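Local atomic coordinates of glycerate dehydrogenase/glyoxylate reductase (Thermus thermophilus, PDB entry 2CUK), a protein that probably reduces glyoxylate and hydroxypyruvate with a nicotinamide cofactor, as a member of the D-isomer specific 2-hydroxyacid dehydrogenase family. Residues 3-8 with 24-29; 48-53 with 70-75; 14-19 with 292-297. All blocks are in the same frame, centred on the assembly; numbering follows the deposited sequence.

All three contacts belong to one lobe, built on the five-stranded parallel sheet, and they differ with their place around it. Interaction 1 pairs strands 2-5 and 23-26 at one border of that sheet by backbone hydrogen bonds, and is only partly buried. Interactions 2 and 3 are buried contacts. In interaction 2 the loops leaving strands 46-48 and 68-70 share one direct backbone bond and a water. Interaction 3 lays helix 15-19 beside helix 283-301 on the sheet face carrying Val3, Val5, Val24 and Val26, with an apolar interior and a salt bridge at its outer side. Thr6 of interaction 1 meets Asp53 of interaction 2, and Leu297 of interaction 3 packs on both Val3 and Ile48.

Interaction 1 (3-8 with 24-29)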
ATOM      1  N   VAL A   3      27.569   1.164  28.699  1.00 33.99           N
ATOM      2  CA  VAL A   3      27.239   0.948  27.296  1.00 32.48           C
ATOM      3  C   VAL A   3      26.586   2.208  26.736  1.00 30.95           C
ATOM      4  O   VAL A   3      25.700   2.789  27.364  1.00 30.27           O
ATOM      5  CB  VAL A   3      26.261  -0.242  27.119  1.00 32.95           C
ATOM      6  CG1 VAL A   3      25.846  -0.367  25.654  1.00 32.91           C
ATOM      7  CG2 VAL A   3      26.923  -1.529  27.587  1.00 31.05           C
ATOM      8  N   LEU A   4      27.032   2.631  25.557  1.00 29.09           N
ATOM      9  CA  LEU A   4      26.483   3.817  24.920  1.00 28.93           C
ATOM     10  C   LEU A   4      25.611   3.461  23.717  1.00 28.76           C
ATOM     11  O   LEU A   4      26.052   2.770  22.798  1.00 27.90           O
ATOM     12  CB  LEU A   4      27.609   4.752  24.473  1.00 27.89           C
ATOM     13  CG  LEU A   4      27.178   6.012  23.717  1.00 30.41           C
ATOM     14  CD1 LEU A   4      26.249   6.845  24.588  1.00 32.20           C
ATOM     15  CD2 LEU A   4      28.401   6.816  23.323  1.00 31.11           C
ATOM     16  N   VAL A   5      24.368   3.931  23.748  1.00 28.41           N
ATOM     17  CA  VAL A   5      23.415   3.705  22.668  1.00 27.51           C
ATOM     18  C   VAL A   5      23.173   5.097  22.092  1.00 27.65           C
ATOM     19  O   VAL A   5      22.635   5.973  22.770  1.00 26.73           O
ATOM     20  CB  VAL A   5      22.094   3.113  23.202  1.00 28.13           C
ATOM     21  CG1 VAL A   5      21.204   2.693  22.040  1.00 27.54           C
ATOM     22  CG2 VAL A   5      22.387   1.926  24.110  1.00 26.54           C
ATOM     23  N   THR A   6      23.583   5.293  20.842  1.00 26.33           N
ATOM     24  CA  THR A   6      23.477   6.589  20.180  1.00 26.43           C
ATOM     25  C   THR A   6      22.081   7.158  19.941  1.00 25.71           C
ATOM     26  O   THR A   6      21.948   8.339  19.625  1.00 26.77           O
ATOM     27  CB  THR A   6      24.227   6.572  18.841  1.00 26.50           C
ATOM     28  OG1 THR A   6      23.618   5.617  17.963  1.00 24.03           O
ATOM     29  CG2 THR A   6      25.693   6.194  19.065  1.00 27.54           C
ATOM     30  N   ARG A   7      21.049   6.333  20.085  1.00 25.19           N
ATOM     31  CA  ARG A   7      19.674   6.793  19.886  1.00 25.49           C
ATOM     32  C   ARG A   7      18.713   6.008  20.770  1.00 24.77           C
ATOM     33  O   ARG A   7      19.012   4.888  21.180  1.00 24.72           O
ATOM     34  CB  ARG A   7      19.246   6.611  18.425  1.00 24.33           C
ATOM     35  CG  ARG A   7      20.037   7.410  17.409  1.00 23.93           C
ATOM     36  CD  ARG A   7      19.807   8.911  17.539  1.00 23.59           C
ATOM     37  NE  ARG A   7      20.440   9.629  16.435  1.00 25.80           N
ATOM     38  CZ  ARG A   7      21.749   9.636  16.199  1.00 27.11           C
ATOM     39  NH1 ARG A   7      22.574   8.969  16.999  1.00 26.24           N
ATOM     40  NH2 ARG A   7      22.234  10.286  15.150  1.00 26.18           N
ATOM     41  N   THR A   8      17.555   6.596  21.059  1.00 24.80           N
ATOM     42  CA  THR A   8      16.555   5.910  21.867  1.00 23.80           C
ATOM     43  C   THR A   8      15.960   4.793  21.014  1.00 23.91           C
ATOM     44  O   THR A   8      15.755   4.964  19.811  1.00 22.08           O
ATOM     45  CB  THR A   8      15.439   6.866  22.311  1.00 25.09           C
ATOM     46  OG1 THR A   8      14.937   7.574  21.172  1.00 26.55           O
ATOM     47  CG2 THR A   8      15.969   7.864  23.329  1.00 26.70           C
ATOM     48  N   VAL A  24      23.559   1.704  31.276  1.00 40.70           N
ATOM     49  CA  VAL A  24      23.145   2.067  29.926  1.00 38.81           C
ATOM     50  C   VAL A  24      22.913   3.561  29.721  1.00 38.52           C
ATOM     51  O   VAL A  24      22.043   4.160  30.356  1.00 38.45           O
ATOM     52  CB  VAL A  24      21.850   1.321  29.524  1.00 39.29           C
ATOM     53  CG1 VAL A  24      21.500   1.624  28.070  1.00 38.79           C
ATOM     54  CG2 VAL A  24      22.025  -0.174  29.728  1.00 39.05           C
ATOM     55  N   GLU A  25      23.702   4.158  28.834  1.00 36.87           N
ATOM     56  CA  GLU A  25      23.511   5.555  28.482  1.00 36.93           C
ATOM     57  C   GLU A  25      22.835   5.678  27.122  1.00 35.60           C
ATOM     58  O   GLU A  25      23.351   5.270  26.089  1.00 34.47           O
ATOM     59  CB  GLU A  25      24.883   6.227  28.446  1.00 37.59           C
ATOM     60  CG  GLU A  25      24.779   7.753  28.401  1.00 40.92           C
ATOM     61  CD  GLU A  25      26.171   8.351  28.380  1.00 43.10           C
ATOM     62  OE1 GLU A  25      26.979   7.983  29.219  1.00 44.38           O
ATOM     63  OE2 GLU A  25      26.434   9.183  27.512  1.00 44.23           O
ATOM     64  N   VAL A  26      21.612   6.220  27.153  1.00 35.03           N
ATOM     65  CA  VAL A  26      20.881   6.351  25.904  1.00 33.37           C
ATOM     66  C   VAL A  26      20.703   7.822  25.516  1.00 33.62           C
ATOM     67  O   VAL A  26      20.150   8.632  26.249  1.00 33.89           O
ATOM     68  CB  VAL A  26      19.525   5.670  26.081  1.00 33.34           C
ATOM     69  CG1 VAL A  26      18.758   5.681  24.762  1.00 32.48           C
ATOM     70  CG2 VAL A  26      19.729   4.232  26.526  1.00 32.26           C
ATOM     71  N   HIS A  27      21.244   8.155  24.330  1.00 33.52           N
ATOM     72  CA  HIS A  27      21.212   9.534  23.863  1.00 33.41           C
ATOM     73  C   HIS A  27      19.857   9.896  23.248  1.00 33.88           C
ATOM     74  O   HIS A  27      19.357   9.239  22.343  1.00 32.69           O
ATOM     75  CB  HIS A  27      22.311   9.676  22.809  1.00 32.70           C
ATOM     76  CG  HIS A  27      22.297  11.070  22.244  1.00 34.43           C
ATOM     77  ND1 HIS A  27      22.762  12.147  22.919  1.00 33.59           N
ATOM     78  CD2 HIS A  27      21.826  11.493  20.997  1.00 34.77           C
ATOM     79  CE1 HIS A  27      22.574  13.197  22.099  1.00 33.92           C
ATOM     80  NE2 HIS A  27      22.015  12.835  20.941  1.00 34.71           N
ATOM     81  N   ARG A  28      19.241  10.960  23.799  1.00 33.75           N
ATOM     82  CA  ARG A  28      17.937  11.381  23.293  1.00 34.62           C
ATOM     83  C   ARG A  28      18.069  12.435  22.188  1.00 33.70           C
ATOM     84  O   ARG A  28      19.005  13.221  22.148  1.00 33.05           O
ATOM     85  CB  ARG A  28      17.137  11.970  24.461  1.00 35.35           C
ATOM     86  CG  ARG A  28      16.981  10.995  25.626  1.00 38.23           C
ATOM     87  CD  ARG A  28      16.257  11.647  26.810  1.00 40.98           C
ATOM     88  NE  ARG A  28      14.941  12.151  26.398  1.00 44.39           N
ATOM     89  CZ  ARG A  28      14.478  13.254  27.015  1.00 46.10           C
ATOM     90  NH1 ARG A  28      15.201  13.850  27.947  1.00 46.58           N
ATOM     91  NH2 ARG A  28      13.276  13.738  26.687  1.00 46.73           N
ATOM     92  N   GLY A  29      17.111  12.406  21.243  1.00 33.63           N
ATOM     93  CA  GLY A  29      17.090  13.436  20.206  1.00 32.72           C
ATOM     94  C   GLY A  29      17.359  12.862  18.814  1.00 32.93           C
ATOM     95  O   GLY A  29      17.679  11.695  18.644  1.00 32.14           O
TER
HETATM   96  O   HOH W   1      17.610   9.407  20.366  1.00 22.57           O
HETATM   97  O   HOH W   2      14.976  10.704  21.406  1.00 29.49           O
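Strands 2-5 and 23-26, the two strands of a beta-alpha-beta unit whose helix is 15-19, lie side by side in parallel at the border of a five-stranded sheet. Their side chains alternate between its faces. On one, Leu4 and Glu25 run alongside each other in the same direction; the single methyl CD1 of Leu4 lies along the extended Glu25 chain from CB to OE2, and is nearest to OE2 at 3.7 Å. On the other, Val5 crosses Val24 obliquely, CG2 to CG1 at 4.1 Å, and helix 15-19 covers Val24. Three nearly straight backbone hydrogen bonds join the strands, among them His27 N to Val5 O at 3.0 Å with the donor almost along the C=O axis.

Beyond the strands the two segments stay together by other means. His27, its CG anti to the backbone N (chi1 178°), turns a ring edge to Thr6 O, 3.4 Å from CD2, while its NE2 hydrogen-bonds to Phe31 O. Thr8 crosses Val26 at about a right angle, and its OG1 hydrogen-bonds to Glu135 of the second subunit. One water bridges the parting ends, accepting from Thr8 N and donating to His27 O at 2.6 Å and Gly29 O at 2.9 Å.

Interaction 2 (48-53 with 70-75); sequences IPTVED and ACYSVG
The phenol ring of Tyr72 meets Thr50 obliquely, with Thr50 CG2 4.3 Å from ring atom CD2. Its CB faces segment 48-53, but with CG anti to the backbone N (chi1 -176°) the ring departs from that segment and lies against helix 283-301, where Met289 and Ala290 touch it and its hydroxyl hydrogen-bonds to Arg286 O; Pro134 of the second subunit packs on it as well. The second flat group, the carboxylate of Asp53, ties its own loop together and also reaches the loop after strand 2-5. Its OD2 takes Thr50 N on the anti lone pair, whereas Thr50 OG1 donates to the same oxygen from above the carboxylate plane, at 2.8 Å. Thr6 OG1 also hydrogen-bonds to this oxygen, and OD1 forms a salt bridge with Arg7, so the carboxylate is fixed from several directions.

Between the segments, Tyr72 N donates to Pro49 O at 3.0 Å, nearly along the C=O axis. Ala70 O meets Ile48 CA at 3.3 Å in a CA-H...O contact. A water extends the link, accepting from Val51 N and donating to Tyr72 O at 2.7 Å. Ile48 CG2 lies 4.0 Å from Tyr72 CB, and Val51 CG1 rests 3.9 Å from Ser73 CB. Tyr72 centres an inverse gamma turn, and residues 50-53 form a type I beta turn: such carboxyl-edge loops are characteristic of a flavodoxin-like alpha/beta domain, consistent with the substrate-binding lobe of this dehydrogenase family.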
ATOM      1  N   ILE A  48      26.279   0.769  20.758  1.00 26.48           N
ATOM      2  CA  ILE A  48      25.211   0.398  19.830  1.00 24.41           C
ATOM      3  C   ILE A  48      24.878   1.650  19.025  1.00 24.13           C
ATOM      4  O   ILE A  48      24.094   2.492  19.463  1.00 23.88           O
ATOM      5  CB  ILE A  48      23.937  -0.066  20.559  1.00 25.68           C
ATOM      6  CG1 ILE A  48      24.246  -1.282  21.433  1.00 25.37           C
ATOM      7  CG2 ILE A  48      22.856  -0.412  19.532  1.00 23.95           C
ATOM      8  CD1 ILE A  48      23.111  -1.689  22.342  1.00 25.50           C
ATOM      9  N   PRO A  49      25.485   1.795  17.836  1.00 22.27           N
ATOM     10  CA  PRO A  49      25.259   2.951  16.968  1.00 21.98           C
ATOM     11  C   PRO A  49      24.184   2.701  15.923  1.00 22.24           C
ATOM     12  O   PRO A  49      23.630   1.600  15.840  1.00 20.99           O
ATOM     13  CB  PRO A  49      26.621   3.148  16.328  1.00 21.83           C
ATOM     14  CG  PRO A  49      27.017   1.722  16.049  1.00 21.45           C
ATOM     15  CD  PRO A  49      26.587   0.964  17.311  1.00 21.34           C
ATOM     16  N   THR A  50      23.905   3.736  15.132  1.00 22.47           N
ATOM     17  CA  THR A  50      22.928   3.677  14.049  1.00 23.07           C
ATOM     18  C   THR A  50      23.647   4.091  12.769  1.00 24.27           C
ATOM     19  O   THR A  50      24.816   4.478  12.809  1.00 22.90           O
ATOM     20  CB  THR A  50      21.736   4.647  14.272  1.00 23.93           C
ATOM     21  OG1 THR A  50      22.210   6.001  14.279  1.00 25.42           O
ATOM     22  CG2 THR A  50      21.033   4.347  15.585  1.00 21.36           C
ATOM     23  N   VAL A  51      22.951   4.007  11.638  1.00 24.16           N
ATOM     24  CA  VAL A  51      23.536   4.384  10.356  1.00 26.17           C
ATOM     25  C   VAL A  51      23.907   5.867  10.298  1.00 26.94           C
ATOM     26  O   VAL A  51      24.673   6.283   9.428  1.00 27.43           O
ATOM     27  CB  VAL A  51      22.569   4.077   9.182  1.00 25.60           C
ATOM     28  CG1 VAL A  51      22.368   2.572   9.053  1.00 26.41           C
ATOM     29  CG2 VAL A  51      21.232   4.776   9.407  1.00 25.38           C
ATOM     30  N   GLU A  52      23.370   6.655  11.226  1.00 27.95           N
ATOM     31  CA  GLU A  52      23.637   8.095  11.273  1.00 30.46           C
ATOM     32  C   GLU A  52      24.895   8.448  12.068  1.00 31.03           C
ATOM     33  O   GLU A  52      25.261   9.622  12.159  1.00 30.98           O
ATOM     34  CB  GLU A  52      22.444   8.835  11.890  1.00 32.31           C
ATOM     35  CG  GLU A  52      21.136   8.701  11.121  1.00 36.30           C
ATOM     36  CD  GLU A  52      21.077   9.586   9.890  1.00 38.93           C
ATOM     37  OE1 GLU A  52      22.041   9.569   9.094  1.00 42.04           O
ATOM     38  OE2 GLU A  52      20.062  10.293   9.714  1.00 38.20           O
ATOM     39  N   ASP A  53      25.547   7.444  12.645  1.00 30.06           N
ATOM     40  CA  ASP A  53      26.754   7.670  13.440  1.00 30.37           C
ATOM     41  C   ASP A  53      27.993   7.136  12.730  1.00 32.60           C
ATOM     42  O   ASP A  53      28.070   5.948  12.413  1.00 33.37           O
ATOM     43  CB  ASP A  53      26.636   6.979  14.800  1.00 27.90           C
ATOM     44  CG  ASP A  53      25.362   7.344  15.538  1.00 27.95           C
ATOM     45  OD1 ASP A  53      25.194   8.528  15.902  1.00 24.99           O
ATOM     46  OD2 ASP A  53      24.529   6.437  15.754  1.00 27.02           O
ATOM     47  N   ALA A  70      27.965  -3.180  18.502  1.00 21.94           N
ATOM     48  CA  ALA A  70      26.786  -3.924  18.077  1.00 20.99           C
ATOM     49  C   ALA A  70      25.874  -2.977  17.311  1.00 21.14           C
ATOM     50  O   ALA A  70      25.074  -2.243  17.899  1.00 21.30           O
ATOM     51  CB  ALA A  70      26.057  -4.502  19.289  1.00 21.64           C
ATOM     52  N   CYS A  71      26.006  -3.000  15.992  1.00 21.24           N
ATOM     53  CA  CYS A  71      25.224  -2.138  15.117  1.00 22.38           C
ATOM     54  C   CYS A  71      23.727  -2.378  15.137  1.00 21.69           C
ATOM     55  O   CYS A  71      23.264  -3.515  15.080  1.00 20.70           O
ATOM     56  CB  CYS A  71      25.717  -2.269  13.674  1.00 24.73           C
ATOM     57  SG  CYS A  71      27.400  -1.697  13.436  1.00 26.31           S
ATOM     58  N   TYR A  72      22.978  -1.283  15.210  1.00 21.89           N
ATOM     59  CA  TYR A  72      21.528  -1.335  15.190  1.00 22.29           C
ATOM     60  C   TYR A  72      21.175  -1.135  13.717  1.00 22.33           C
ATOM     61  O   TYR A  72      20.631  -0.101  13.332  1.00 23.62           O
ATOM     62  CB  TYR A  72      20.939  -0.202  16.044  1.00 21.47           C
ATOM     63  CG  TYR A  72      19.427  -0.236  16.165  1.00 19.48           C
ATOM     64  CD1 TYR A  72      18.787  -1.242  16.889  1.00 19.77           C
ATOM     65  CD2 TYR A  72      18.636   0.723  15.529  1.00 21.95           C
ATOM     66  CE1 TYR A  72      17.392  -1.295  16.977  1.00 19.14           C
ATOM     67  CE2 TYR A  72      17.238   0.678  15.604  1.00 18.90           C
ATOM     68  CZ  TYR A  72      16.625  -0.331  16.327  1.00 19.83           C
ATOM     69  OH  TYR A  72      15.249  -0.385  16.388  1.00 21.12           O
ATOM     70  N   SER A  73      21.523  -2.128  12.900  1.00 21.68           N
ATOM     71  CA  SER A  73      21.275  -2.102  11.462  1.00 22.22           C
ATOM     72  C   SER A  73      21.905  -3.331  10.808  1.00 23.47           C
ATOM     73  O   SER A  73      22.700  -4.032  11.436  1.00 23.39           O
ATOM     74  CB  SER A  73      21.882  -0.841  10.839  1.00 23.94           C
ATOM     75  OG  SER A  73      23.283  -0.770  11.076  1.00 24.78           O
ATOM     76  N   VAL A  74      21.535  -3.597   9.556  1.00 23.58           N
ATOM     77  CA  VAL A  74      22.094  -4.725   8.820  1.00 24.34           C
ATOM     78  C   VAL A  74      23.353  -4.244   8.098  1.00 25.46           C
ATOM     79  O   VAL A  74      24.357  -4.953   8.036  1.00 25.37           O
ATOM     80  CB  VAL A  74      21.085  -5.303   7.786  1.00 24.88           C
ATOM     81  CG1 VAL A  74      20.608  -4.213   6.837  1.00 27.00           C
ATOM     82  CG2 VAL A  74      21.742  -6.433   7.001  1.00 26.10           C
ATOM     83  N   GLY A  75      23.295  -3.026   7.566  1.00 24.81           N
ATOM     84  CA  GLY A  75      24.445  -2.468   6.879  1.00 27.48           C
ATOM     85  C   GLY A  75      25.464  -1.959   7.881  1.00 28.37           C
ATOM     86  O   GLY A  75      25.105  -1.605   9.007  1.00 27.91           O
TER
HETATM   87  O   HOH W   3      20.607   2.298  12.054  1.00 22.93           O

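Interaction 3 (14-19 with 292-297)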
ATOM      1  N   LEU A  14      16.699  -3.163  25.971  1.00 30.05           N
ATOM      2  CA  LEU A  14      17.822  -2.653  26.752  1.00 31.84           C
ATOM      3  C   LEU A  14      17.777  -3.065  28.225  1.00 33.18           C
ATOM      4  O   LEU A  14      18.821  -3.176  28.871  1.00 32.73           O
ATOM      5  CB  LEU A  14      17.885  -1.127  26.646  1.00 30.79           C
ATOM      6  CG  LEU A  14      18.313  -0.564  25.286  1.00 32.19           C
ATOM      7  CD1 LEU A  14      18.268   0.950  25.321  1.00 30.74           C
ATOM      8  CD2 LEU A  14      19.712  -1.048  24.943  1.00 30.32           C
ATOM      9  N   ASP A  15      16.575  -3.294  28.751  1.00 34.45           N
ATOM     10  CA  ASP A  15      16.418  -3.691  30.148  1.00 35.64           C
ATOM     11  C   ASP A  15      17.265  -4.913  30.487  1.00 36.21           C
ATOM     12  O   ASP A  15      17.681  -5.090  31.631  1.00 35.03           O
ATOM     13  CB  ASP A  15      14.947  -3.986  30.470  1.00 35.17           C
ATOM     14  CG  ASP A  15      14.133  -2.726  30.725  1.00 36.65           C
ATOM     15  OD1 ASP A  15      14.722  -1.626  30.765  1.00 39.19           O
ATOM     16  OD2 ASP A  15      12.900  -2.838  30.897  1.00 39.53           O
ATOM     17  N   ARG A  16      17.517  -5.759  29.494  1.00 36.36           N
ATOM     18  CA  ARG A  16      18.319  -6.954  29.711  1.00 38.24           C
ATOM     19  C   ARG A  16      19.721  -6.541  30.152  1.00 39.00           C
ATOM     20  O   ARG A  16      20.307  -7.148  31.052  1.00 38.95           O
ATOM     21  CB  ARG A  16      18.390  -7.779  28.426  1.00 40.22           C
ATOM     22  CG  ARG A  16      19.082  -9.116  28.588  1.00 43.28           C
ATOM     23  CD  ARG A  16      19.101  -9.883  27.278  1.00 45.73           C
ATOM     24  NE  ARG A  16      19.763 -11.177  27.411  1.00 47.33           N
ATOM     25  CZ  ARG A  16      19.951 -12.025  26.406  1.00 48.89           C
ATOM     26  NH1 ARG A  16      19.526 -11.711  25.189  1.00 49.36           N
ATOM     27  NH2 ARG A  16      20.563 -13.185  26.614  1.00 48.95           N
ATOM     28  N   LEU A  17      20.250  -5.499  29.516  1.00 38.68           N
ATOM     29  CA  LEU A  17      21.582  -4.992  29.848  1.00 38.33           C
ATOM     30  C   LEU A  17      21.587  -4.452  31.277  1.00 39.28           C
ATOM     31  O   LEU A  17      22.515  -4.657  32.046  1.00 38.04           O
ATOM     32  CB  LEU A  17      21.943  -3.840  28.911  1.00 36.45           C
ATOM     33  CG  LEU A  17      22.118  -4.235  27.433  1.00 35.35           C
ATOM     34  CD1 LEU A  17      22.564  -3.044  26.592  1.00 33.53           C
ATOM     35  CD2 LEU A  17      23.168  -5.330  27.207  1.00 35.03           C
ATOM     36  N   ARG A  18      20.525  -3.682  31.596  1.00 40.31           N
ATOM     37  CA  ARG A  18      20.407  -3.122  32.944  1.00 41.71           C
ATOM     38  C   ARG A  18      20.319  -4.229  34.008  1.00 42.85           C
ATOM     39  O   ARG A  18      20.877  -4.145  35.096  1.00 43.19           O
ATOM     40  CB  ARG A  18      19.151  -2.233  32.989  1.00 40.62           C
ATOM     41  CG  ARG A  18      19.183  -1.077  31.978  1.00 39.97           C
ATOM     42  CD  ARG A  18      18.050  -0.062  32.224  1.00 38.07           C
ATOM     43  NE  ARG A  18      18.120   1.066  31.283  1.00 37.77           N
ATOM     44  CZ  ARG A  18      17.456   0.937  30.118  1.00 36.79           C
ATOM     45  NH1 ARG A  18      16.796  -0.178  29.854  1.00 36.53           N
ATOM     46  NH2 ARG A  18      17.445   1.946  29.240  1.00 36.05           N
ATOM     47  N   GLU A  19      19.550  -5.288  33.664  1.00 44.09           N
ATOM     48  CA  GLU A  19      19.413  -6.458  34.533  1.00 46.10           C
ATOM     49  C   GLU A  19      20.770  -7.108  34.841  1.00 47.19           C
ATOM     50  O   GLU A  19      20.944  -7.827  35.824  1.00 48.28           O
ATOM     51  CB  GLU A  19      18.571  -7.486  33.779  1.00 47.35           C
ATOM     52  CG  GLU A  19      17.145  -7.623  34.308  1.00 50.44           C
ATOM     53  CD  GLU A  19      16.243  -8.051  33.171  1.00 52.06           C
ATOM     54  OE1 GLU A  19      16.732  -8.674  32.240  1.00 52.64           O
ATOM     55  OE2 GLU A  19      15.062  -7.710  33.202  1.00 53.27           O
ATOM     56  N   VAL A 292      18.352  -8.202  19.002  1.00 23.80           N
ATOM     57  CA  VAL A 292      19.496  -8.809  18.331  1.00 23.97           C
ATOM     58  C   VAL A 292      20.793  -8.058  18.622  1.00 25.08           C
ATOM     59  O   VAL A 292      21.836  -8.677  18.843  1.00 24.19           O
ATOM     60  CB  VAL A 292      19.257  -8.891  16.803  1.00 24.03           C
ATOM     61  CG1 VAL A 292      20.495  -9.424  16.101  1.00 23.74           C
ATOM     62  CG2 VAL A 292      18.067  -9.807  16.520  1.00 24.29           C
ATOM     63  N   ALA A 293      20.739  -6.729  18.619  1.00 24.36           N
ATOM     64  CA  ALA A 293      21.932  -5.942  18.912  1.00 24.48           C
ATOM     65  C   ALA A 293      22.348  -6.207  20.363  1.00 24.97           C
ATOM     66  O   ALA A 293      23.527  -6.391  20.660  1.00 24.68           O
ATOM     67  CB  ALA A 293      21.649  -4.460  18.706  1.00 23.38           C
ATOM     68  N   VAL A 294      21.369  -6.232  21.261  1.00 24.38           N
ATOM     69  CA  VAL A 294      21.638  -6.486  22.673  1.00 26.12           C
ATOM     70  C   VAL A 294      22.267  -7.865  22.865  1.00 27.24           C
ATOM     71  O   VAL A 294      23.234  -8.014  23.614  1.00 27.59           O
ATOM     72  CB  VAL A 294      20.338  -6.381  23.504  1.00 25.84           C
ATOM     73  CG1 VAL A 294      20.523  -7.023  24.878  1.00 24.83           C
ATOM     74  CG2 VAL A 294      19.956  -4.923  23.656  1.00 26.56           C
ATOM     75  N   GLU A 295      21.722  -8.870  22.186  1.00 27.97           N
ATOM     76  CA  GLU A 295      22.247 -10.229  22.284  1.00 30.34           C
ATOM     77  C   GLU A 295      23.719 -10.256  21.878  1.00 30.21           C
ATOM     78  O   GLU A 295      24.570 -10.755  22.619  1.00 29.93           O
ATOM     79  CB  GLU A 295      21.452 -11.174  21.380  1.00 31.41           C
ATOM     80  CG  GLU A 295      21.924 -12.620  21.424  1.00 37.95           C
ATOM     81  CD  GLU A 295      21.791 -13.240  22.807  1.00 41.45           C
ATOM     82  OE1 GLU A 295      20.656 -13.287  23.329  1.00 45.26           O
ATOM     83  OE2 GLU A 295      22.818 -13.680  23.373  1.00 42.19           O
ATOM     84  N   ASN A 296      24.012  -9.719  20.697  1.00 28.95           N
ATOM     85  CA  ASN A 296      25.381  -9.674  20.199  1.00 29.55           C
ATOM     86  C   ASN A 296      26.321  -8.969  21.179  1.00 29.78           C
ATOM     87  O   ASN A 296      27.406  -9.471  21.474  1.00 30.83           O
ATOM     88  CB  ASN A 296      25.423  -8.967  18.836  1.00 28.88           C
ATOM     89  CG  ASN A 296      25.052  -9.891  17.687  1.00 29.47           C
ATOM     90  OD1 ASN A 296      25.854 -10.726  17.258  1.00 28.82           O
ATOM     91  ND2 ASN A 296      23.827  -9.755  17.189  1.00 29.89           N
ATOM     92  N   LEU A 297      25.906  -7.811  21.685  1.00 29.07           N
ATOM     93  CA  LEU A 297      26.738  -7.063  22.619  1.00 31.01           C
ATOM     94  C   LEU A 297      27.008  -7.857  23.897  1.00 31.94           C
ATOM     95  O   LEU A 297      28.157  -7.980  24.317  1.00 33.26           O
ATOM     96  CB  LEU A 297      26.092  -5.712  22.955  1.00 29.83           C
ATOM     97  CG  LEU A 297      26.883  -4.767  23.869  1.00 29.88           C
ATOM     98  CD1 LEU A 297      26.532  -3.325  23.553  1.00 30.94           C
ATOM     99  CD2 LEU A 297      26.595  -5.086  25.329  1.00 30.57           C
TER
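Arg16 and Glu295 form a salt bridge across the outer side of two helices. Arg16 NH1 donates to Glu295 OE1 at 2.7 Å with an N-H...O angle of 154°, and NH2 adds a weak bond of 3.3 Å to that same OE1, so one carboxylate oxygen takes both. The oxygen sits at the guanidinium edge, near its plane, yet the arginine approaches from above the carboxylate plane; the two flat groups are 64° apart. The torsions explain the reach: Arg16 has its CG anti to the backbone N and runs fully extended to NE, while Glu295 starts away from the other helix and folds back at its second torsion. Arg304 makes a weak, long ion pair with the other oxygen of Glu295, which may add to the positive surroundings of the carboxylate.

Beneath the bridge, the aliphatic part of Arg16 passes obliquely over Val294, its CD 4.0 Å from CG1. Helix 15-19 is the crossover helix of the first beta-alpha-beta unit, and helix 283-301, near the carboxyl end of the chain, returns to lie beside it on the same sheet, the two segments running 30° apart in direction.

Further in, Val294 takes the centre of the apolar contact, each methyl meeting a different leucine. Its CG1 meets Leu17 CD2 tip to tip at 3.9 Å, and its CG2 lies 4.1 Å from Leu14 CD2, those two side chains crossing obliquely. Leu17 CD2 also touches Leu297 CD2 at 3.9 Å, the two leucines crossing at about a right angle. Toward the sheet, Leu14 packs on Val5 and Val26, Leu17 on Val24, and Leu297 on Val3.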